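Udp-n-acetylglucosamine pyrophosphorylase (Trypanosoma brucei, PDB 4BQH) probably catalyses the formation of UDP-N-acetylglucosamine and diphosphate from UTP and N-acetyl-alpha-D-glucosamine 1-phosphate. Local coordinates at residues E487-M495 / I523-P531; E153-I161 / S505-G514. All coordinates share one frame; numbering follows the deposited sequence.

Interaction 1: E487-M495 / I523-P531; sequences EAKEAVAVM and IHQLLRNPP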
loop_
_atom_site.group_PDB
_atom_site.type_symbol
_atom_site.label_atom_id
_atom_site.label_comp_id
_atom_site.label_asym_id
_atom_site.label_seq_id
_atom_site.Cartn_x
_atom_site.Cartn_y
_atom_site.Cartn_z
ATOM N N GLU A 487 14.298 -29.735 -27.200
ATOM C CA GLU A 487 13.352 -30.079 -26.121
ATOM C C GLU A 487 12.714 -28.845 -25.476
ATOM O O GLU A 487 11.544 -28.876 -25.074
ATOM C CB GLU A 487 14.015 -30.922 -25.034
ATOM C CG GLU A 487 14.222 -32.384 -25.413
ATOM C CD GLU A 487 14.629 -33.255 -24.236
ATOM O OE1 GLU A 487 14.916 -32.727 -23.145
ATOM O OE2 GLU A 487 14.660 -34.492 -24.391
ATOM N N ALA A 488 13.500 -27.776 -25.348
ATOM C CA ALA A 488 12.980 -26.499 -24.851
ATOM C C ALA A 488 11.960 -25.927 -25.837
ATOM O O ALA A 488 10.895 -25.439 -25.446
ATOM C CB ALA A 488 14.126 -25.522 -24.610
ATOM N N LYS A 489 12.291 -26.018 -27.120
ATOM C CA LYS A 489 11.426 -25.605 -28.212
ATOM C C LYS A 489 10.130 -26.415 -28.210
ATOM O O LYS A 489 9.037 -25.861 -28.337
ATOM C CB LYS A 489 12.174 -25.804 -29.534
ATOM C CG LYS A 489 11.977 -24.717 -30.565
ATOM C CD LYS A 489 13.170 -24.701 -31.515
ATOM C CE LYS A 489 13.548 -23.274 -31.891
ATOM N NZ LYS A 489 14.865 -23.214 -32.583
ATOM N N GLU A 490 10.253 -27.731 -28.050
ATOM C CA GLU A 490 9.070 -28.594 -27.921
ATOM C C GLU A 490 8.235 -28.257 -26.683
ATOM O O GLU A 490 6.998 -28.232 -26.747
ATOM C CB GLU A 490 9.471 -30.067 -27.887
ATOM C CG GLU A 490 9.747 -30.661 -29.258
ATOM C CD GLU A 490 10.668 -31.873 -29.205
ATOM O OE1 GLU A 490 10.831 -32.475 -28.118
ATOM O OE2 GLU A 490 11.244 -32.217 -30.259
ATOM N N ALA A 491 8.910 -28.021 -25.560
ATOM C CA ALA A 491 8.234 -27.669 -24.312
ATOM C C ALA A 491 7.405 -26.379 -24.441
ATOM O O ALA A 491 6.289 -26.306 -23.914
ATOM C CB ALA A 491 9.228 -27.574 -23.161
ATOM N N VAL A 492 7.936 -25.385 -25.158
ATOM C CA VAL A 492 7.223 -24.131 -25.380
ATOM C C VAL A 492 5.991 -24.401 -26.228
ATOM O O VAL A 492 4.920 -23.835 -25.980
ATOM C CB VAL A 492 8.092 -23.054 -26.078
ATOM C CG1 VAL A 492 7.276 -21.795 -26.358
ATOM C CG2 VAL A 492 9.297 -22.708 -25.231
ATOM N N ALA A 493 6.148 -25.259 -27.240
ATOM C CA ALA A 493 5.024 -25.594 -28.109
ATOM C C ALA A 493 3.905 -26.258 -27.322
ATOM O O ALA A 493 2.723 -25.980 -27.576
ATOM C CB ALA A 493 5.470 -26.463 -29.287
ATOM N N VAL A 494 4.269 -27.119 -26.367
ATOM C CA VAL A 494 3.295 -27.723 -25.448
ATOM C C VAL A 494 2.602 -26.657 -24.582
ATOM O O VAL A 494 1.380 -26.710 -24.428
ATOM C CB VAL A 494 3.912 -28.844 -24.580
ATOM C CG1 VAL A 494 2.924 -29.373 -23.545
ATOM C CG2 VAL A 494 4.368 -29.991 -25.474
ATOM N N MET A 495 3.371 -25.691 -24.054
ATOM C CA MET A 495 2.805 -24.615 -23.208
ATOM C C MET A 495 1.713 -23.901 -23.976
ATOM O O MET A 495 0.614 -23.686 -23.465
ATOM C CB MET A 495 3.853 -23.553 -22.844
ATOM C CG MET A 495 4.925 -23.926 -21.839
ATOM S SD MET A 495 4.446 -23.862 -20.107
ATOM C CE MET A 495 4.192 -22.116 -19.778
ATOM N N ILE A 523 10.634 -28.882 -18.228
ATOM C CA ILE A 523 10.671 -29.516 -19.531
ATOM C C ILE A 523 10.226 -30.991 -19.470
ATOM O O ILE A 523 9.455 -31.421 -20.324
ATOM C CB ILE A 523 12.052 -29.354 -20.212
ATOM C CG1 ILE A 523 12.194 -27.907 -20.684
ATOM C CG2 ILE A 523 12.209 -30.303 -21.396
ATOM C CD1 ILE A 523 13.583 -27.552 -21.170
ATOM N N HIS A 524 10.679 -31.713 -18.448
ATOM C CA HIS A 524 10.306 -33.128 -18.244
ATOM C C HIS A 524 8.799 -33.228 -18.110
ATOM O O HIS A 524 8.166 -34.050 -18.768
ATOM C CB HIS A 524 11.003 -33.665 -17.006
ATOM C CG HIS A 524 10.838 -35.155 -16.793
ATOM N ND1 HIS A 524 9.919 -35.676 -15.952
ATOM C CD2 HIS A 524 11.526 -36.231 -17.336
ATOM C CE1 HIS A 524 10.014 -37.020 -15.966
ATOM N NE2 HIS A 524 10.987 -37.356 -16.823
ATOM N N GLN A 525 8.200 -32.376 -17.282
ATOM C CA GLN A 525 6.728 -32.386 -17.104
ATOM C C GLN A 525 5.989 -32.100 -18.389
ATOM O O GLN A 525 4.995 -32.767 -18.684
ATOM C CB GLN A 525 6.300 -31.317 -16.113
ATOM C CG GLN A 525 6.672 -31.613 -14.680
ATOM C CD GLN A 525 6.375 -30.426 -13.787
ATOM O OE1 GLN A 525 7.151 -29.458 -13.735
ATOM N NE2 GLN A 525 5.246 -30.489 -13.090
ATOM N N LEU A 526 6.444 -31.081 -19.123
ATOM C CA LEU A 526 5.785 -30.644 -20.347
ATOM C C LEU A 526 5.819 -31.710 -21.432
ATOM O O LEU A 526 4.823 -31.902 -22.148
ATOM C CB LEU A 526 6.336 -29.314 -20.870
ATOM C CG LEU A 526 6.030 -28.098 -19.994
ATOM C CD1 LEU A 526 6.801 -26.904 -20.536
ATOM C CD2 LEU A 526 4.534 -27.792 -19.944
ATOM N N LEU A 527 6.948 -32.413 -21.536
ATOM C CA LEU A 527 7.063 -33.436 -22.568
ATOM C C LEU A 527 6.480 -34.792 -22.180
ATOM O O LEU A 527 6.144 -35.574 -23.071
ATOM C CB LEU A 527 8.510 -33.588 -23.076
ATOM C CG LEU A 527 9.276 -32.334 -23.507
ATOM C CD1 LEU A 527 10.732 -32.669 -23.814
ATOM C CD2 LEU A 527 8.629 -31.631 -24.686
ATOM N N ARG A 528 6.358 -35.080 -20.886
ATOM C CA ARG A 528 5.886 -36.396 -20.426
ATOM C C ARG A 528 4.401 -36.421 -20.039
ATOM O O ARG A 528 3.673 -37.330 -20.434
ATOM C CB ARG A 528 6.710 -36.898 -19.243
ATOM C CG ARG A 528 8.214 -37.045 -19.477
ATOM C CD ARG A 528 8.532 -37.806 -20.755
ATOM N NE ARG A 528 8.008 -39.182 -20.709
ATOM C CZ ARG A 528 8.141 -40.083 -21.688
ATOM N NH1 ARG A 528 8.797 -39.771 -22.809
ATOM N NH2 ARG A 528 7.605 -41.304 -21.544
ATOM N N ASN A 529 3.965 -35.427 -19.253
ATOM C CA ASN A 529 2.620 -35.393 -18.713
ATOM C C ASN A 529 2.319 -34.023 -18.098
ATOM O O ASN A 529 2.359 -33.885 -16.875
ATOM C CB ASN A 529 2.457 -36.461 -17.627
ATOM C CG ASN A 529 1.034 -36.566 -17.097
ATOM O OD1 ASN A 529 0.076 -36.170 -17.750
ATOM N ND2 ASN A 529 0.898 -37.149 -15.929
ATOM N N PRO A 530 1.999 -33.038 -18.935
ATOM C CA PRO A 530 1.853 -31.661 -18.410
ATOM C C PRO A 530 0.614 -31.461 -17.502
ATOM O O PRO A 530 -0.508 -31.806 -17.914
ATOM C CB PRO A 530 1.757 -30.811 -19.680
ATOM C CG PRO A 530 1.294 -31.733 -20.754
ATOM C CD PRO A 530 1.826 -33.101 -20.401
ATOM N N PRO A 531 0.815 -30.939 -16.272
ATOM C CA PRO A 531 -0.316 -30.570 -15.421
ATOM C C PRO A 531 -0.933 -29.269 -15.952
ATOM O O PRO A 531 -0.311 -28.597 -16.768
ATOM C CB PRO A 531 0.333 -30.341 -14.063
ATOM C CG PRO A 531 1.694 -29.826 -14.406
ATOM C CD PRO A 531 2.102 -30.641 -15.607
#
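Helices 487-495 and 523-528 pack with their axes 8.9 Å apart and their N-to-C directions 62° apart. They come closest at A491 and L526, whose CA atoms are 5.5 Å apart. A small residue at this point lets the backbones draw near. No hydrogen bond joins the two segments, and the contact is largely apolar.

A491 CB sits among three side chains of the second helix. L526 CD1 is nearest, at 3.6 Å from A491 CB, and the same methyl lies against A491 O. I523 CG1 packs on A491 CB. Beyond it, I523 CD1 reaches A488, 3.9 Å from A488 CA.

L527 leaves its helix to one side, but its two methyls rest on the E487 and E490 face of the first helix. L527 CD1 lies on the aliphatic part of E487, 3.8 Å from E487 CG. L527 CD2 lies on E490, 3.7 Å from E490 CB. Both glutamates cross the leucine at about a right angle.

At the other end, V494 has CG1 anti to the backbone N (chi1 175°). V494 CG1 touches L526 O and lies 4.0 Å from P530 CG. P530 follows the helix end, where N529 leaves helical geometry. M495 is bent, and its SD rests 3.9 Å from both L526 CD1 and L526 CD2.

This helix pair of the C-terminal part flanks strand 501-504 in sequence, far from the chain's centre. Helix 448-471 lies behind the pair: V492 and I523 touch its L467, and M495 touches T460 and I464. I500, in the loop before strand 501-504, packs on M495, L526 and P530.

Interaction 2: E153-I161 / S505-G514; sequences EKIRRRQEI and SPLVSVGGEG. With SO4 (sulfate ion), chain B.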
loop_
_atom_site.group_PDB
_atom_site.type_symbol
_atom_site.label_atom_id
_atom_site.label_comp_id
_atom_site.label_asym_id
_atom_site.label_seq_id
_atom_site.Cartn_x
_atom_site.Cartn_y
_atom_site.Cartn_z
ATOM N N GLU A 153 7.858 -13.024 1.603
ATOM C CA GLU A 153 8.712 -13.791 0.728
ATOM C C GLU A 153 9.229 -12.945 -0.424
ATOM O O GLU A 153 10.364 -13.115 -0.856
ATOM C CB GLU A 153 7.970 -15.024 0.213
ATOM C CG GLU A 153 7.862 -16.078 1.285
ATOM C CD GLU A 153 7.178 -17.356 0.816
ATOM O OE1 GLU A 153 6.802 -17.459 -0.367
ATOM O OE2 GLU A 153 7.029 -18.260 1.663
ATOM N N LYS A 154 8.419 -11.994 -0.911
ATOM C CA LYS A 154 8.916 -11.077 -1.931
ATOM C C LYS A 154 10.077 -10.242 -1.370
ATOM O O LYS A 154 11.079 -10.045 -2.049
ATOM C CB LYS A 154 7.793 -10.171 -2.458
ATOM C CG LYS A 154 6.782 -10.924 -3.334
ATOM C CD LYS A 154 5.550 -10.066 -3.656
ATOM C CE LYS A 154 4.638 -10.762 -4.670
ATOM N NZ LYS A 154 3.402 -9.933 -4.926
ATOM N N ILE A 155 9.962 -9.806 -0.120
ATOM C CA ILE A 155 11.046 -9.019 0.487
ATOM C C ILE A 155 12.292 -9.887 0.575
ATOM O O ILE A 155 13.388 -9.450 0.197
ATOM C CB ILE A 155 10.667 -8.531 1.890
ATOM C CG1 ILE A 155 9.593 -7.446 1.765
ATOM C CG2 ILE A 155 11.903 -8.035 2.667
ATOM C CD1 ILE A 155 9.044 -6.956 3.081
ATOM N N ARG A 156 12.123 -11.101 1.083
ATOM C CA ARG A 156 13.285 -12.023 1.199
ATOM C C ARG A 156 13.983 -12.245 -0.140
ATOM O O ARG A 156 15.226 -12.270 -0.227
ATOM C CB ARG A 156 12.846 -13.356 1.819
ATOM C CG ARG A 156 12.608 -13.245 3.324
ATOM C CD ARG A 156 11.798 -14.399 3.870
ATOM N NE ARG A 156 12.554 -15.637 3.680
ATOM C CZ ARG A 156 12.011 -16.843 3.651
ATOM N NH1 ARG A 156 10.699 -17.006 3.848
ATOM N NH2 ARG A 156 12.793 -17.885 3.432
ATOM N N ARG A 157 13.206 -12.443 -1.194
ATOM C CA ARG A 157 13.786 -12.637 -2.519
ATOM C C ARG A 157 14.533 -11.397 -3.046
ATOM O O ARG A 157 15.656 -11.509 -3.562
ATOM C CB ARG A 157 12.728 -13.144 -3.507
ATOM C CG ARG A 157 13.278 -13.476 -4.874
ATOM C CD ARG A 157 14.294 -14.613 -4.839
ATOM N NE ARG A 157 14.772 -14.782 -6.202
ATOM C CZ ARG A 157 16.012 -15.062 -6.554
ATOM N NH1 ARG A 157 16.961 -15.222 -5.636
ATOM N NH2 ARG A 157 16.288 -15.185 -7.844
ATOM N N ARG A 158 13.914 -10.225 -2.914
ATOM C CA ARG A 158 14.555 -8.973 -3.327
ATOM C C ARG A 158 15.886 -8.759 -2.531
ATOM O O ARG A 158 16.895 -8.298 -3.080
ATOM C CB ARG A 158 13.603 -7.779 -3.155
ATOM C CG ARG A 158 12.453 -7.710 -4.188
ATOM C CD ARG A 158 12.905 -7.403 -5.620
ATOM N NE ARG A 158 11.727 -7.243 -6.484
ATOM C CZ ARG A 158 11.744 -7.214 -7.810
ATOM N NH1 ARG A 158 12.875 -7.359 -8.471
ATOM N NH2 ARG A 158 10.608 -7.012 -8.491
ATOM N N GLN A 159 15.867 -9.083 -1.246
ATOM C CA GLN A 159 17.065 -8.952 -0.379
ATOM C C GLN A 159 18.163 -9.879 -0.876
ATOM O O GLN A 159 19.337 -9.492 -0.982
ATOM C CB GLN A 159 16.718 -9.304 1.078
ATOM C CG GLN A 159 15.981 -8.191 1.830
ATOM C CD GLN A 159 15.547 -8.601 3.226
ATOM O OE1 GLN A 159 15.093 -7.772 4.018
ATOM N NE2 GLN A 159 15.723 -9.889 3.557
ATOM N N GLU A 160 17.772 -11.107 -1.198
ATOM C CA GLU A 160 18.708 -12.116 -1.734
ATOM C C GLU A 160 19.334 -11.681 -3.059
ATOM O O GLU A 160 20.550 -11.853 -3.248
ATOM C CB GLU A 160 17.973 -13.462 -1.855
ATOM C CG GLU A 160 18.810 -14.633 -2.341
ATOM C CD GLU A 160 17.972 -15.885 -2.564
ATOM O OE1 GLU A 160 16.713 -15.808 -2.549
ATOM O OE2 GLU A 160 18.582 -16.959 -2.741
ATOM N N ILE A 161 18.536 -11.114 -3.973
ATOM C CA ILE A 161 19.085 -10.628 -5.249
ATOM C C ILE A 161 20.049 -9.450 -5.028
ATOM O O ILE A 161 21.137 -9.423 -5.618
ATOM C CB ILE A 161 17.975 -10.249 -6.277
ATOM C CG1 ILE A 161 17.116 -11.483 -6.641
ATOM C CG2 ILE A 161 18.594 -9.678 -7.549
ATOM C CD1 ILE A 161 15.824 -11.124 -7.364
ATOM N N SER A 505 6.609 -19.562 -6.922
ATOM C CA SER A 505 6.849 -19.037 -5.595
ATOM C C SER A 505 7.692 -17.775 -5.667
ATOM O O SER A 505 8.602 -17.716 -6.465
ATOM C CB SER A 505 7.618 -20.066 -4.753
ATOM O OG SER A 505 7.901 -19.510 -3.488
ATOM N N PRO A 506 7.381 -16.769 -4.823
ATOM C CA PRO A 506 8.273 -15.593 -4.807
ATOM C C PRO A 506 9.675 -15.926 -4.332
ATOM O O PRO A 506 10.603 -15.197 -4.660
ATOM C CB PRO A 506 7.595 -14.619 -3.835
ATOM C CG PRO A 506 6.219 -15.126 -3.621
ATOM C CD PRO A 506 6.197 -16.599 -3.964
ATOM N N LEU A 507 9.838 -17.005 -3.564
ATOM C CA LEU A 507 11.189 -17.436 -3.147
ATOM C C LEU A 507 12.022 -17.939 -4.326
ATOM O O LEU A 507 13.270 -17.956 -4.270
ATOM C CB LEU A 507 11.100 -18.480 -2.016
ATOM C CG LEU A 507 10.522 -17.954 -0.699
ATOM C CD1 LEU A 507 10.426 -19.041 0.363
ATOM C CD2 LEU A 507 11.273 -16.741 -0.149
ATOM N N VAL A 508 11.351 -18.299 -5.415
ATOM C CA VAL A 508 12.036 -18.597 -6.678
ATOM C C VAL A 508 12.271 -17.369 -7.552
ATOM O O VAL A 508 13.396 -17.137 -8.017
ATOM C CB VAL A 508 11.297 -19.687 -7.494
ATOM C CG1 VAL A 508 12.002 -19.953 -8.809
ATOM C CG2 VAL A 508 11.240 -20.964 -6.666
ATOM N N SER A 509 11.216 -16.590 -7.782
ATOM C CA SER A 509 11.286 -15.489 -8.743
ATOM C C SER A 509 10.342 -14.384 -8.347
ATOM O O SER A 509 9.189 -14.655 -8.014
ATOM C CB SER A 509 10.857 -15.979 -10.121
ATOM O OG SER A 509 11.253 -15.095 -11.129
ATOM N N VAL A 510 10.828 -13.135 -8.418
ATOM C CA VAL A 510 9.948 -11.972 -8.234
ATOM C C VAL A 510 9.830 -11.146 -9.505
ATOM O O VAL A 510 8.931 -10.299 -9.602
ATOM C CB VAL A 510 10.415 -11.030 -7.095
ATOM C CG1 VAL A 510 10.078 -11.611 -5.723
ATOM C CG2 VAL A 510 11.897 -10.678 -7.242
ATOM N N GLY A 511 10.698 -11.389 -10.486
ATOM C CA GLY A 511 10.607 -10.662 -11.741
ATOM C C GLY A 511 10.890 -11.460 -12.986
ATOM O O GLY A 511 11.173 -10.881 -14.031
ATOM N N GLY A 512 10.832 -12.790 -12.892
ATOM C CA GLY A 512 11.137 -13.622 -14.062
ATOM C C GLY A 512 12.525 -14.245 -14.055
ATOM O O GLY A 512 12.814 -15.118 -14.862
ATOM N N GLU A 513 13.376 -13.804 -13.138
ATOM C CA GLU A 513 14.718 -14.375 -12.946
ATOM C C GLU A 513 14.696 -15.690 -12.164
ATOM O O GLU A 513 13.715 -16.024 -11.478
ATOM C CB GLU A 513 15.596 -13.352 -12.184
ATOM C CG GLU A 513 15.513 -13.427 -10.655
ATOM C CD GLU A 513 14.144 -13.048 -10.075
ATOM O OE1 GLU A 513 13.347 -12.382 -10.757
ATOM O OE2 GLU A 513 13.865 -13.425 -8.929
ATOM N N GLY A 514 15.786 -16.451 -12.254
ATOM C CA GLY A 514 15.974 -17.555 -11.336
ATOM C C GLY A 514 15.281 -18.827 -11.790
ATOM O O GLY A 514 15.154 -19.766 -11.006
HETATM S S SO4 B . 18.179 -16.945 -14.670
HETATM O O1 SO4 B . 19.546 -17.200 -15.191
HETATM O O2 SO4 B . 17.320 -16.585 -15.822
HETATM O O3 SO4 B . 18.195 -15.795 -13.724
HETATM O O4 SO4 B . 17.676 -18.173 -14.010
HETATM O O HOH W 1 8.761 -7.798 -10.873
#
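R157 and E513 form the ionic link between helix 153-161 and the loop 505-514. R157 CG is anti to the backbone N and the chain bends at chi2, carrying the guanidinium to E513. R157 NE and NH2 both donate to E513 OE2, each at 3.2 Å. The grip is side-on and bent, with N-H...O angles of 138° and 135°. Both bonds use the anti lone pair of OE2, and that oxygen is tilted 23° out of the R157 guanidinium plane. V510 N donates to the syn lone pair of E513 OE2, at 3.1 Å, so three N-H groups hold this oxygen. E513 OE1 accepts from G511 N at 2.8 Å, on its syn lone pair. The carboxylate therefore fastens its own loop while it pairs with the helix. The third nitrogen, R157 NH1, bonds to E160 OE1 from above that carboxylate plane. I161 CG1 covers one guanidinium face.

The loop carries two serine motifs. S505 OG accepts from L507 N in an ST turn and also bonds to E541. S509 OG accepts from G512 N and donates to E513 O, 2.7 Å away. This loop lies between strand 501-504 and helix 519-528 and packs on helix 147-166 of the GT-A-type domain. G514 N, at its end, donates to sulfate O3; R516 N also binds this ion, which probably came from the crystallisation liquor.

L507 CD1 and CG meet E153 CD at 3.7 Å, and the E153 carboxylate pairs with K145. L507 CD2 sits over the R156 guanidinium, whose NH1 bonds to F198 O. V510 CG2 lies on one face of the R158 guanidinium, 3.5 Å from R158 CZ. R158 hydrogen-bonds to Y106 and N287; water joins its NH2, weakly, to V510 O.

How the interactions relate
From the N terminus, the chain comes first to helix 147-166, which holds residues 153-161. It then runs through most of the central mixed sheet and the long helix 448-471 before reaching helix 485-497. Strand 501-504 and loop 505-514 follow. The loop closes interaction 2 across 343 intervening residues. Helix 519-528 then turns back on helix 485-497 and closes interaction 1 across only 27. The two closures cross, because loop 505-514 lies between the segments of interaction 1 while its partner 153-161 lies before both. Their centres are 24 Å apart and they do not touch. Interaction 2 ties the C-terminal part to the GT-A-type domain, while interaction 1 joins two helices within that C-terminal part.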